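Local coordinates for protein fructokinase (Vibrio cholerae serotype O1, PDB 5EYN) that phosphorylates fructose with ATP as a PfkB-family fructokinase, here captured with fructose, ADP, beryllium trifluoride and calcium in its active site, at residues A[111-116]-A[174-179]; A[26-31]-A[97-102]; A[145-150]-A[178-183]; A[138-143]-A[168-173]. One frame throughout, in Å; residues are numbered along the deposited sequence.

Interaction 1 of 4, residues A[111-116]-A[174-179]. With CA (calcium ion), chain C; FRU (beta-D-fructofuranose), chain B; BEF (beryllium trifluoride ion), chain D.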
# COMPACT_ATOMS: atom_id res chain seq x y z
N ARG A 111 -5.86 16.73 -1.09
CA ARG A 111 -6.13 16.31 -2.46
C ARG A 111 -4.95 15.56 -3.08
O ARG A 111 -5.11 14.87 -4.09
CB ARG A 111 -6.50 17.52 -3.32
CG ARG A 111 -7.84 18.15 -2.95
CD ARG A 111 -8.11 19.41 -3.76
NE ARG A 111 -9.44 19.95 -3.48
CZ ARG A 111 -9.74 20.79 -2.49
NH1 ARG A 111 -10.99 21.21 -2.34
NH2 ARG A 111 -8.80 21.20 -1.65
N SER A 112 -3.76 15.70 -2.50
CA SER A 112 -2.56 15.06 -3.05
C SER A 112 -2.33 13.63 -2.58
O SER A 112 -1.42 12.96 -3.06
CB SER A 112 -1.30 15.87 -2.72
OG SER A 112 -0.91 15.66 -1.36
N PHE A 113 -3.14 13.14 -1.65
CA PHE A 113 -2.88 11.84 -1.03
C PHE A 113 -3.92 10.79 -1.36
O PHE A 113 -5.11 11.08 -1.35
CB PHE A 113 -2.83 11.98 0.49
CG PHE A 113 -1.81 12.97 0.98
CD1 PHE A 113 -2.21 14.10 1.65
CD2 PHE A 113 -0.45 12.76 0.78
CE1 PHE A 113 -1.29 15.01 2.10
CE2 PHE A 113 0.48 13.68 1.24
CZ PHE A 113 0.07 14.81 1.90
N THR A 114 -3.46 9.58 -1.65
CA THR A 114 -4.32 8.42 -1.72
C THR A 114 -3.85 7.42 -0.67
O THR A 114 -2.70 6.97 -0.71
CB THR A 114 -4.25 7.74 -3.10
OG1 THR A 114 -4.62 8.67 -4.12
CG2 THR A 114 -5.19 6.53 -3.15
N PHE A 115 -4.74 7.08 0.25
CA PHE A 115 -4.43 6.13 1.31
C PHE A 115 -4.69 4.71 0.87
O PHE A 115 -5.83 4.34 0.62
CB PHE A 115 -5.24 6.49 2.56
CG PHE A 115 -4.76 7.76 3.21
CD1 PHE A 115 -3.93 7.72 4.31
CD2 PHE A 115 -5.07 8.98 2.65
CE1 PHE A 115 -3.44 8.88 4.86
CE2 PHE A 115 -4.59 10.14 3.20
CZ PHE A 115 -3.77 10.10 4.30
N MET A 116 -3.63 3.92 0.74
CA MET A 116 -3.79 2.56 0.25
C MET A 116 -4.16 1.55 1.32
O MET A 116 -4.69 0.48 1.00
CB MET A 116 -2.53 2.09 -0.48
CG MET A 116 -2.18 2.92 -1.69
SD MET A 116 -3.49 3.07 -2.90
CE MET A 116 -3.65 1.37 -3.44
N ASN A 174 -5.72 18.44 10.16
CA ASN A 174 -4.98 17.74 9.13
C ASN A 174 -5.90 16.73 8.43
O ASN A 174 -5.66 15.52 8.40
CB ASN A 174 -3.77 17.03 9.74
CG ASN A 174 -2.50 17.35 9.04
OD1 ASN A 174 -2.50 17.83 7.91
ND2 ASN A 174 -1.40 17.13 9.74
N LEU A 175 -6.97 17.26 7.87
CA LEU A 175 -8.05 16.43 7.41
C LEU A 175 -7.69 15.55 6.24
O LEU A 175 -7.12 16.02 5.25
CB LEU A 175 -9.25 17.28 7.03
CG LEU A 175 -9.80 18.16 8.14
CD1 LEU A 175 -10.98 18.98 7.61
CD2 LEU A 175 -10.18 17.35 9.38
N ARG A 176 -8.04 14.28 6.35
CA ARG A 176 -7.89 13.30 5.29
C ARG A 176 -9.16 12.45 5.29
O ARG A 176 -9.22 11.38 5.91
CB ARG A 176 -6.65 12.43 5.52
CG ARG A 176 -5.35 13.21 5.76
CD ARG A 176 -4.80 13.88 4.51
NE ARG A 176 -3.49 14.42 4.82
CZ ARG A 176 -3.26 15.63 5.31
NH1 ARG A 176 -4.23 16.51 5.46
NH2 ARG A 176 -2.02 15.98 5.61
N GLU A 177 -10.19 12.94 4.62
CA GLU A 177 -11.53 12.38 4.76
C GLU A 177 -11.59 10.91 4.39
O GLU A 177 -12.34 10.16 5.01
CB GLU A 177 -12.54 13.15 3.89
CG GLU A 177 -13.99 12.72 4.07
CD GLU A 177 -14.91 13.54 3.19
OE1 GLU A 177 -14.81 13.42 1.96
OE2 GLU A 177 -15.71 14.32 3.74
N GLU A 178 -10.82 10.49 3.39
CA GLU A 178 -11.00 9.12 2.89
C GLU A 178 -10.61 8.06 3.91
O GLU A 178 -10.98 6.90 3.78
CB GLU A 178 -10.24 8.88 1.59
CG GLU A 178 -8.75 8.63 1.79
CD GLU A 178 -8.16 7.80 0.65
OE1 GLU A 178 -8.56 6.62 0.42
OE2 GLU A 178 -7.31 8.34 -0.05
N VAL A 179 -9.86 8.45 4.94
CA VAL A 179 -9.45 7.50 5.97
C VAL A 179 -10.62 7.10 6.88
O VAL A 179 -10.58 6.05 7.54
CB VAL A 179 -8.28 8.14 6.79
CG1 VAL A 179 -7.85 7.28 7.96
CG2 VAL A 179 -7.12 8.41 5.87
CA CA C . -1.83 19.90 7.10
C1 FRU B . -1.16 11.61 6.71
C2 FRU B . -0.36 12.41 5.70
C3 FRU B . 0.97 11.82 5.25
C4 FRU B . 1.88 12.99 5.11
C5 FRU B . 1.31 13.95 6.09
C6 FRU B . 1.46 15.40 5.71
O1 FRU B . -0.52 11.56 7.95
O2 FRU B . -1.18 12.58 4.58
O3 FRU B . 0.74 11.07 4.09
O4 FRU B . 3.20 12.72 5.42
O5 FRU B . -0.07 13.64 6.28
O6 FRU B . 0.88 16.25 6.67
BE BEF D . 0.70 19.39 5.41
F1 BEF D . 1.14 19.00 3.98
F2 BEF D . 1.69 18.93 6.52
F3 BEF D . -0.57 18.67 5.81
O HOH W 1 -7.36 10.94 -2.25
O HOH W 2 -3.89 19.51 5.86
O HOH W 3 -1.08 21.89 5.93
O HOH W 4 -3.32 21.16 8.69
O HOH W 5 -0.33 20.11 8.92
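E178 OE2 accepts the backbone N-H of F115 in a nearly straight bond (173°) of 2.9 Å from E178 OE2 to F115 N, the donor standing above the carboxylate plane. The first torsion of E178 lodges CG between the backbone N and the carbonyl carbon (chi1 79°), and CG passes CD2 of the F115 ring. The second carboxylate oxygen, OE1, forms salt bridges with K118 and with R97 of the second subunit. V179 lays CG2 over the centre of one face of the F115 ring, a CH-pi contact of 3.6 Å from V179 CG2 to the ring centroid, while R176 brings CB and CG to F115 CE2 and CZ. The guanidinium of R176 lies almost parallel to the F113 ring (planes 15° apart), with R176 NE 3.4 Å from F113 CD1. Fructose O2 covers one face of that ring and S112 OG the opposite one. R176 NE donates to fructose O2 at 3.0 Å, and R176 NH2 reaches both fructose O5 and beryllium trifluoride F3, each at 3.1 Å. R176 NH1 is anchored to L175 O at 2.9 Å. N174 OD1, which takes weak bonds from R176, ligates calcium at 2.3 Å. One guanidinium thus joins sugar, phosphate mimic and metal ligand, a placement consistent with steadying the phosphoryl group during transfer.

Interaction 2 of 4, residues A[26-31]-A[97-102]. With FRU (beta-D-fructofuranose), chain B.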
# COMPACT_ATOMS: atom_id res chain seq x y z
N ASP A 26 -0.39 8.37 13.14
CA ASP A 26 0.05 7.57 12.00
C ASP A 26 1.44 7.93 11.52
O ASP A 26 1.66 9.04 11.08
CB ASP A 26 -0.94 7.68 10.84
CG ASP A 26 -1.16 9.10 10.34
OD1 ASP A 26 -1.20 9.28 9.08
OD2 ASP A 26 -1.35 10.04 11.16
N ALA A 27 2.34 6.96 11.63
CA ALA A 27 3.59 6.97 10.90
C ALA A 27 3.33 6.24 9.58
O ALA A 27 2.74 5.16 9.57
CB ALA A 27 4.68 6.28 11.70
N VAL A 28 3.71 6.85 8.47
CA VAL A 28 3.34 6.32 7.17
C VAL A 28 4.50 6.39 6.22
O VAL A 28 5.40 7.20 6.38
CB VAL A 28 2.18 7.10 6.54
CG1 VAL A 28 1.12 7.50 7.57
CG2 VAL A 28 2.64 8.28 5.77
N VAL A 29 4.46 5.52 5.22
CA VAL A 29 5.36 5.67 4.08
C VAL A 29 4.64 6.41 2.98
O VAL A 29 3.60 5.96 2.47
CB VAL A 29 5.93 4.32 3.59
CG1 VAL A 29 6.63 4.47 2.26
CG2 VAL A 29 6.89 3.74 4.63
N ASP A 30 5.18 7.58 2.63
CA ASP A 30 4.71 8.38 1.52
C ASP A 30 5.50 7.98 0.27
O ASP A 30 6.74 8.09 0.22
CB ASP A 30 4.92 9.88 1.77
CG ASP A 30 3.99 10.47 2.82
OD1 ASP A 30 2.85 9.98 2.99
OD2 ASP A 30 4.40 11.49 3.42
N LEU A 31 4.79 7.53 -0.75
CA LEU A 31 5.39 7.18 -2.03
C LEU A 31 5.26 8.40 -2.93
O LEU A 31 4.16 8.78 -3.33
CB LEU A 31 4.66 5.97 -2.61
CG LEU A 31 4.79 4.69 -1.79
CD1 LEU A 31 3.82 3.63 -2.30
CD2 LEU A 31 6.21 4.16 -1.79
N ARG A 97 -1.44 -3.59 8.63
CA ARG A 97 -0.31 -3.07 7.90
C ARG A 97 -0.08 -1.58 8.14
O ARG A 97 -0.99 -0.82 8.45
CB ARG A 97 -0.54 -3.33 6.42
CG ARG A 97 -0.37 -4.80 6.04
CD ARG A 97 1.08 -5.06 5.75
NE ARG A 97 1.39 -6.47 5.68
CZ ARG A 97 1.85 -7.19 6.69
NH1 ARG A 97 2.05 -6.64 7.88
NH2 ARG A 97 2.11 -8.48 6.50
N THR A 98 1.17 -1.18 7.99
CA THR A 98 1.56 0.22 8.03
C THR A 98 0.92 1.04 6.93
O THR A 98 0.84 0.62 5.77
CB THR A 98 3.07 0.34 7.92
OG1 THR A 98 3.67 -0.44 8.95
CG2 THR A 98 3.54 1.78 8.03
N SER A 99 0.45 2.22 7.30
CA SER A 99 -0.13 3.13 6.34
C SER A 99 0.84 3.42 5.19
O SER A 99 2.02 3.69 5.41
CB SER A 99 -0.51 4.43 7.02
OG SER A 99 -1.12 5.30 6.09
N THR A 100 0.30 3.36 3.98
CA THR A 100 1.04 3.57 2.74
C THR A 100 0.25 4.54 1.90
O THR A 100 -0.90 4.29 1.56
CB THR A 100 1.20 2.25 1.99
OG1 THR A 100 1.86 1.32 2.83
CG2 THR A 100 2.01 2.43 0.73
N VAL A 101 0.87 5.67 1.58
CA VAL A 101 0.18 6.77 0.95
C VAL A 101 0.87 7.11 -0.36
O VAL A 101 2.09 7.24 -0.42
CB VAL A 101 0.18 7.99 1.88
CG1 VAL A 101 -0.38 9.21 1.19
CG2 VAL A 101 -0.62 7.68 3.14
N VAL A 102 0.09 7.23 -1.43
CA VAL A 102 0.62 7.63 -2.73
C VAL A 102 0.37 9.12 -2.92
O VAL A 102 -0.74 9.61 -2.75
CB VAL A 102 -0.03 6.83 -3.86
CG1 VAL A 102 0.49 7.27 -5.22
CG2 VAL A 102 0.21 5.34 -3.65
C1 FRU B . -1.16 11.61 6.71
C2 FRU B . -0.36 12.41 5.70
C3 FRU B . 0.97 11.82 5.25
C4 FRU B . 1.88 12.99 5.11
C5 FRU B . 1.31 13.95 6.09
C6 FRU B . 1.46 15.40 5.71
O1 FRU B . -0.52 11.56 7.95
O2 FRU B . -1.18 12.58 4.58
O3 FRU B . 0.74 11.07 4.09
O4 FRU B . 3.20 12.72 5.42
O5 FRU B . -0.07 13.64 6.28
O6 FRU B . 0.88 16.25 6.67
O HOH W 6 -2.30 7.22 7.54
O HOH W 7 0.74 3.20 10.03
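In the small four-stranded sheet beside the fructose site, strand 28-33 runs parallel to strand 99-103, V29 beside T100, D30 beside V101 and L31 beside V102. V29 N donates to S99 O, V101 N returns a bond to V29 O at 2.9 Å, and L31 N closes on V101 O at 2.7 Å in a straight bond (179°). V28, D30, S99 and V101 share one face of the sheet. There the carboxylate of D30, whose CG lies beside the backbone N and anti to the carbonyl carbon (chi1 -72°), meets the sugar with both oxygens: D30 OD1 accepts from fructose O3 and D30 OD2 from fructose O4, each at 2.6 Å. V101 sets CB 3.5 Å from D30 OD1 and turns CG1 to fructose O3, an apolar wall next to the carboxylate. This sheet is the lid of the PfkB family, here joined to its copy in the second subunit, where L31 packs on the partner's L31. Just before the paired strand, D26 OD1 accepts from fructose O1 at 2.6 Å; a water that donates to D26 OD1 also lies 2.7 Å from S99 OG, so the serine is a second-shell neighbour of the sugar. A second water links A27 O to S99 N. On the opposite face L31 CD1 rests against T100 CG2 at 3.7 Å, and F72 and F75 of helix 71-82 cover V29.

Interaction 3 of 4, residues A[145-150]-A[178-183]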
# COMPACT_ATOMS: atom_id res chain seq x y z
N ALA A 145 -6.05 10.10 13.73
CA ALA A 145 -6.12 9.30 14.94
C ALA A 145 -7.55 9.14 15.44
O ALA A 145 -7.83 8.23 16.20
CB ALA A 145 -5.25 9.93 16.02
N LEU A 146 -8.42 10.04 15.01
CA LEU A 146 -9.82 10.04 15.39
C LEU A 146 -10.70 9.39 14.33
O LEU A 146 -11.90 9.36 14.49
CB LEU A 146 -10.29 11.47 15.56
CG LEU A 146 -9.40 12.34 16.45
CD1 LEU A 146 -9.97 13.75 16.54
CD2 LEU A 146 -9.24 11.73 17.84
N ALA A 147 -10.12 8.88 13.24
CA ALA A 147 -10.96 8.48 12.12
C ALA A 147 -11.81 7.24 12.40
O ALA A 147 -12.96 7.20 11.98
CB ALA A 147 -10.12 8.28 10.85
N ASN A 148 -11.22 6.23 13.03
CA ASN A 148 -11.93 4.98 13.28
C ASN A 148 -11.61 4.47 14.66
O ASN A 148 -10.63 4.87 15.26
CB ASN A 148 -11.55 3.92 12.25
CG ASN A 148 -11.79 4.38 10.84
OD1 ASN A 148 -12.92 4.37 10.34
ND2 ASN A 148 -10.72 4.79 10.19
N GLN A 149 -12.46 3.59 15.16
CA GLN A 149 -12.18 2.90 16.41
C GLN A 149 -11.26 1.72 16.17
O GLN A 149 -11.30 1.12 15.11
CB GLN A 149 -13.49 2.38 17.01
CG GLN A 149 -14.51 3.45 17.30
CD GLN A 149 -14.08 4.39 18.42
OE1 GLN A 149 -13.00 4.24 19.01
NE2 GLN A 149 -14.89 5.39 18.67
N PRO A 150 -10.48 1.33 17.19
CA PRO A 150 -10.44 1.90 18.54
C PRO A 150 -9.57 3.14 18.69
O PRO A 150 -9.54 3.75 19.76
CB PRO A 150 -9.84 0.76 19.37
CG PRO A 150 -8.93 0.05 18.40
CD PRO A 150 -9.68 0.10 17.09
N GLU A 178 -10.82 10.49 3.39
CA GLU A 178 -11.00 9.12 2.89
C GLU A 178 -10.61 8.06 3.91
O GLU A 178 -10.98 6.90 3.78
CB GLU A 178 -10.24 8.88 1.59
CG GLU A 178 -8.75 8.63 1.79
CD GLU A 178 -8.16 7.80 0.65
OE1 GLU A 178 -8.56 6.62 0.42
OE2 GLU A 178 -7.31 8.34 -0.05
N VAL A 179 -9.86 8.45 4.94
CA VAL A 179 -9.45 7.50 5.97
C VAL A 179 -10.62 7.10 6.88
O VAL A 179 -10.58 6.05 7.54
CB VAL A 179 -8.28 8.14 6.79
CG1 VAL A 179 -7.85 7.28 7.96
CG2 VAL A 179 -7.12 8.41 5.87
N TRP A 180 -11.66 7.92 6.93
CA TRP A 180 -12.82 7.69 7.79
C TRP A 180 -13.75 6.68 7.15
O TRP A 180 -14.22 6.87 6.04
CB TRP A 180 -13.58 9.01 7.99
CG TRP A 180 -12.78 10.02 8.72
CD1 TRP A 180 -11.63 10.63 8.29
CD2 TRP A 180 -13.01 10.51 10.04
NE1 TRP A 180 -11.15 11.46 9.26
CE2 TRP A 180 -11.97 11.41 10.35
CE3 TRP A 180 -14.00 10.27 11.00
CZ2 TRP A 180 -11.89 12.08 11.56
CZ3 TRP A 180 -13.92 10.95 12.21
CH2 TRP A 180 -12.88 11.83 12.48
N SER A 181 -14.03 5.58 7.86
CA SER A 181 -15.01 4.64 7.35
C SER A 181 -16.41 5.25 7.37
O SER A 181 -17.25 4.87 6.55
CB SER A 181 -14.92 3.31 8.09
OG SER A 181 -15.39 3.38 9.41
N GLU A 182 -16.64 6.21 8.27
CA GLU A 182 -17.89 6.94 8.39
C GLU A 182 -17.59 8.43 8.23
O GLU A 182 -17.46 9.14 9.22
CB GLU A 182 -18.51 6.70 9.77
CG GLU A 182 -18.67 5.24 10.16
CD GLU A 182 -19.77 4.52 9.41
OE1 GLU A 182 -20.64 5.19 8.80
OE2 GLU A 182 -19.77 3.27 9.42
N PRO A 183 -17.44 8.90 6.98
CA PRO A 183 -17.04 10.30 6.80
C PRO A 183 -18.04 11.31 7.38
O PRO A 183 -17.65 12.44 7.69
CB PRO A 183 -16.89 10.43 5.27
CG PRO A 183 -17.61 9.28 4.71
CD PRO A 183 -17.55 8.18 5.71
O HOH W 8 -15.31 6.48 10.80
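A147 packs over the indole of W180: its CA stands above the centre of the six-membered ring, 3.5 Å from A147 CA to the ring centroid and 8° off the normal, a CH-pi contact. A147 CB lies against the five-membered ring of the same indole, 3.7 Å from W180 CE2, and on its other flank meets V179 CG1 at 3.8 Å. Farther along the indole, L146 O comes to 3.3 Å from W180 CH2. W180 holds this position with CG anti to the carbonyl carbon, beside the backbone N (chi1 -64°), and it also packs against L186 and T189 of helix 186-194 and against R152 of helix 151-165. The polar half of the contact belongs to N148, whose amide reads the opposing backbone at two points. N148 OD1 is gripped by two donors of S181: the backbone N, in the carbonyl plane on a lone pair at 3.0 Å from S181 N to N148 OD1, and the hydroxyl, with S181 OG at 2.8 Å from N148 OD1. N148 ND2 donates to V179 O, which lies 2.9 Å from N148 ND2 and in the amide plane; Q123 OE1 is another partner of N148 ND2. A water takes the N-H of E182 and donates to A147 O, adding a further link. With an acceptor and a donor both engaged by the backbone of residues 179-181, the N148 amide is fixed in its flip, and two irregular loops of the PfkB fold are joined without strand pairing.

Interaction 4 of 4, residues A[138-143]-A[168-173]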
# COMPACT_ATOMS: atom_id res chain seq x y z
N TRP A 138 3.48 18.13 26.58
CA TRP A 138 2.58 18.41 25.46
C TRP A 138 2.18 17.10 24.81
O TRP A 138 2.94 16.14 24.79
CB TRP A 138 3.26 19.31 24.41
CG TRP A 138 3.31 20.72 24.81
CD1 TRP A 138 4.22 21.32 25.62
CD2 TRP A 138 2.38 21.73 24.43
NE1 TRP A 138 3.91 22.65 25.78
CE2 TRP A 138 2.78 22.93 25.05
CE3 TRP A 138 1.23 21.74 23.64
CZ2 TRP A 138 2.08 24.11 24.91
CZ3 TRP A 138 0.53 22.92 23.49
CH2 TRP A 138 0.95 24.09 24.13
N LEU A 139 0.96 17.09 24.27
CA LEU A 139 0.48 16.01 23.42
C LEU A 139 -0.05 16.64 22.14
O LEU A 139 -0.91 17.52 22.21
CB LEU A 139 -0.64 15.23 24.11
CG LEU A 139 -1.33 14.16 23.27
CD1 LEU A 139 -0.40 13.03 22.96
CD2 LEU A 139 -2.56 13.65 24.02
N HIS A 140 0.45 16.19 20.99
CA HIS A 140 -0.06 16.65 19.71
C HIS A 140 -0.73 15.52 18.94
O HIS A 140 -0.20 14.41 18.86
CB HIS A 140 1.07 17.22 18.86
CG HIS A 140 0.63 17.70 17.52
ND1 HIS A 140 -0.12 18.84 17.35
CD2 HIS A 140 0.79 17.16 16.28
CE1 HIS A 140 -0.39 19.00 16.06
NE2 HIS A 140 0.16 18.01 15.39
N VAL A 141 -1.90 15.84 18.39
CA VAL A 141 -2.80 14.90 17.72
C VAL A 141 -3.30 15.50 16.41
O VAL A 141 -3.49 16.71 16.32
CB VAL A 141 -4.05 14.61 18.66
CG1 VAL A 141 -5.07 13.70 17.99
CG2 VAL A 141 -3.60 14.04 19.99
N CYS A 142 -3.51 14.63 15.41
CA CYS A 142 -4.16 14.97 14.15
C CYS A 142 -5.41 14.12 13.97
O CYS A 142 -5.60 13.13 14.67
CB CYS A 142 -3.23 14.76 12.95
SG CYS A 142 -1.73 15.78 12.99
N SER A 143 -6.26 14.50 13.03
CA SER A 143 -7.56 13.86 12.95
C SER A 143 -7.54 12.42 12.47
O SER A 143 -8.51 11.71 12.74
CB SER A 143 -8.54 14.66 12.11
OG SER A 143 -8.18 14.60 10.76
N TYR A 168 -0.53 19.81 28.25
CA TYR A 168 -1.14 20.68 27.26
C TYR A 168 -1.39 19.88 26.00
O TYR A 168 -0.65 18.96 25.67
CB TYR A 168 -0.22 21.85 26.95
CG TYR A 168 0.17 22.63 28.17
CD1 TYR A 168 -0.76 23.36 28.86
CD2 TYR A 168 1.48 22.63 28.62
CE1 TYR A 168 -0.42 24.07 30.00
CE2 TYR A 168 1.83 23.33 29.76
CZ TYR A 168 0.87 24.05 30.44
OH TYR A 168 1.22 24.77 31.58
N VAL A 169 -2.44 20.26 25.28
CA VAL A 169 -2.89 19.53 24.11
C VAL A 169 -2.89 20.41 22.88
O VAL A 169 -3.48 21.49 22.87
CB VAL A 169 -4.31 18.96 24.34
CG1 VAL A 169 -4.80 18.27 23.08
CG2 VAL A 169 -4.32 18.03 25.53
N SER A 170 -2.21 19.93 21.85
CA SER A 170 -2.17 20.56 20.55
C SER A 170 -2.92 19.67 19.56
O SER A 170 -2.76 18.46 19.57
CB SER A 170 -0.71 20.74 20.14
OG SER A 170 -0.54 21.16 18.80
N PHE A 171 -3.71 20.28 18.70
CA PHE A 171 -4.49 19.56 17.70
C PHE A 171 -4.38 20.26 16.36
O PHE A 171 -4.55 21.48 16.27
CB PHE A 171 -5.95 19.48 18.17
CG PHE A 171 -6.86 18.69 17.26
CD1 PHE A 171 -6.56 17.40 16.90
CD2 PHE A 171 -8.03 19.25 16.78
CE1 PHE A 171 -7.39 16.69 16.06
CE2 PHE A 171 -8.87 18.53 15.97
CZ PHE A 171 -8.54 17.26 15.60
N ASP A 172 -4.06 19.48 15.33
CA ASP A 172 -4.04 19.96 13.95
C ASP A 172 -4.95 19.01 13.19
O ASP A 172 -4.58 17.87 12.95
CB ASP A 172 -2.61 19.89 13.40
CG ASP A 172 -2.51 20.23 11.93
OD1 ASP A 172 -3.54 20.45 11.28
OD2 ASP A 172 -1.36 20.24 11.44
N PRO A 173 -6.17 19.46 12.88
CA PRO A 173 -7.09 18.53 12.21
C PRO A 173 -6.43 17.77 11.05
O PRO A 173 -6.55 16.55 10.99
CB PRO A 173 -8.24 19.44 11.79
CG PRO A 173 -8.31 20.45 12.92
CD PRO A 173 -6.85 20.69 13.31
O HOH W 9 0.40 18.40 12.49
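H140 and S170 both extend their side chains anti to the backbone N (H140 CG at chi1 179°, S170 OG at chi1 171°), and the turn of the imidazole at chi2 (72°) presents H140 ND1 to S170 OG, 2.8 Å away in a hydrogen bond. Next to ND1 on the same ring, H140 CE1 lies 3.6 Å from D172 CB, and a water joins H140 NE2 to D172 OD2. W138 offers the face of its indole to Y168: Y168 CB sits over the six-membered ring, 3.4 Å from its centroid, in a CH-pi contact, and the two aromatic planes meet obliquely. Four backbone bonds pair the strands in parallel, among them S170 N to L139 O at 2.8 Å. Beyond them, P173 O receives S143 OG at 2.6 Å and S143 N at 2.9 Å from opposite faces of its plane. F171 CD1 approaches V141 O to 3.2 Å. These are adjacent strands of a beta-alpha-beta unit in the central sheet: helix 151-165 connects them and packs on L139, V141 and V169, helix 264-278 covers H140, S170 and D172, and strand 21-24 continues the sheet beside 138-142.

How the interactions relate
Interaction 2 (26-31 with 97-102) closes first along the chain and lies in the four-stranded lid sheet; its strand 99-103 also neighbours strand 113-115 of interaction 1, whose centre is 11 Å away. Both line the fructose site and touch the second subunit. Interaction 4 belongs to the nine-stranded central sheet, about 20 Å from interaction 2 between centres, and the chain runs from its strand 168-172 directly into the calcium and sugar loop 174-179 of interaction 1. Interaction 3 shares E178 and V179 with interaction 1. Loop 174-179 thus connects the core sheet to the lid across the bound sugar, with interaction 3 tying its far end to the loop after strand 138-142.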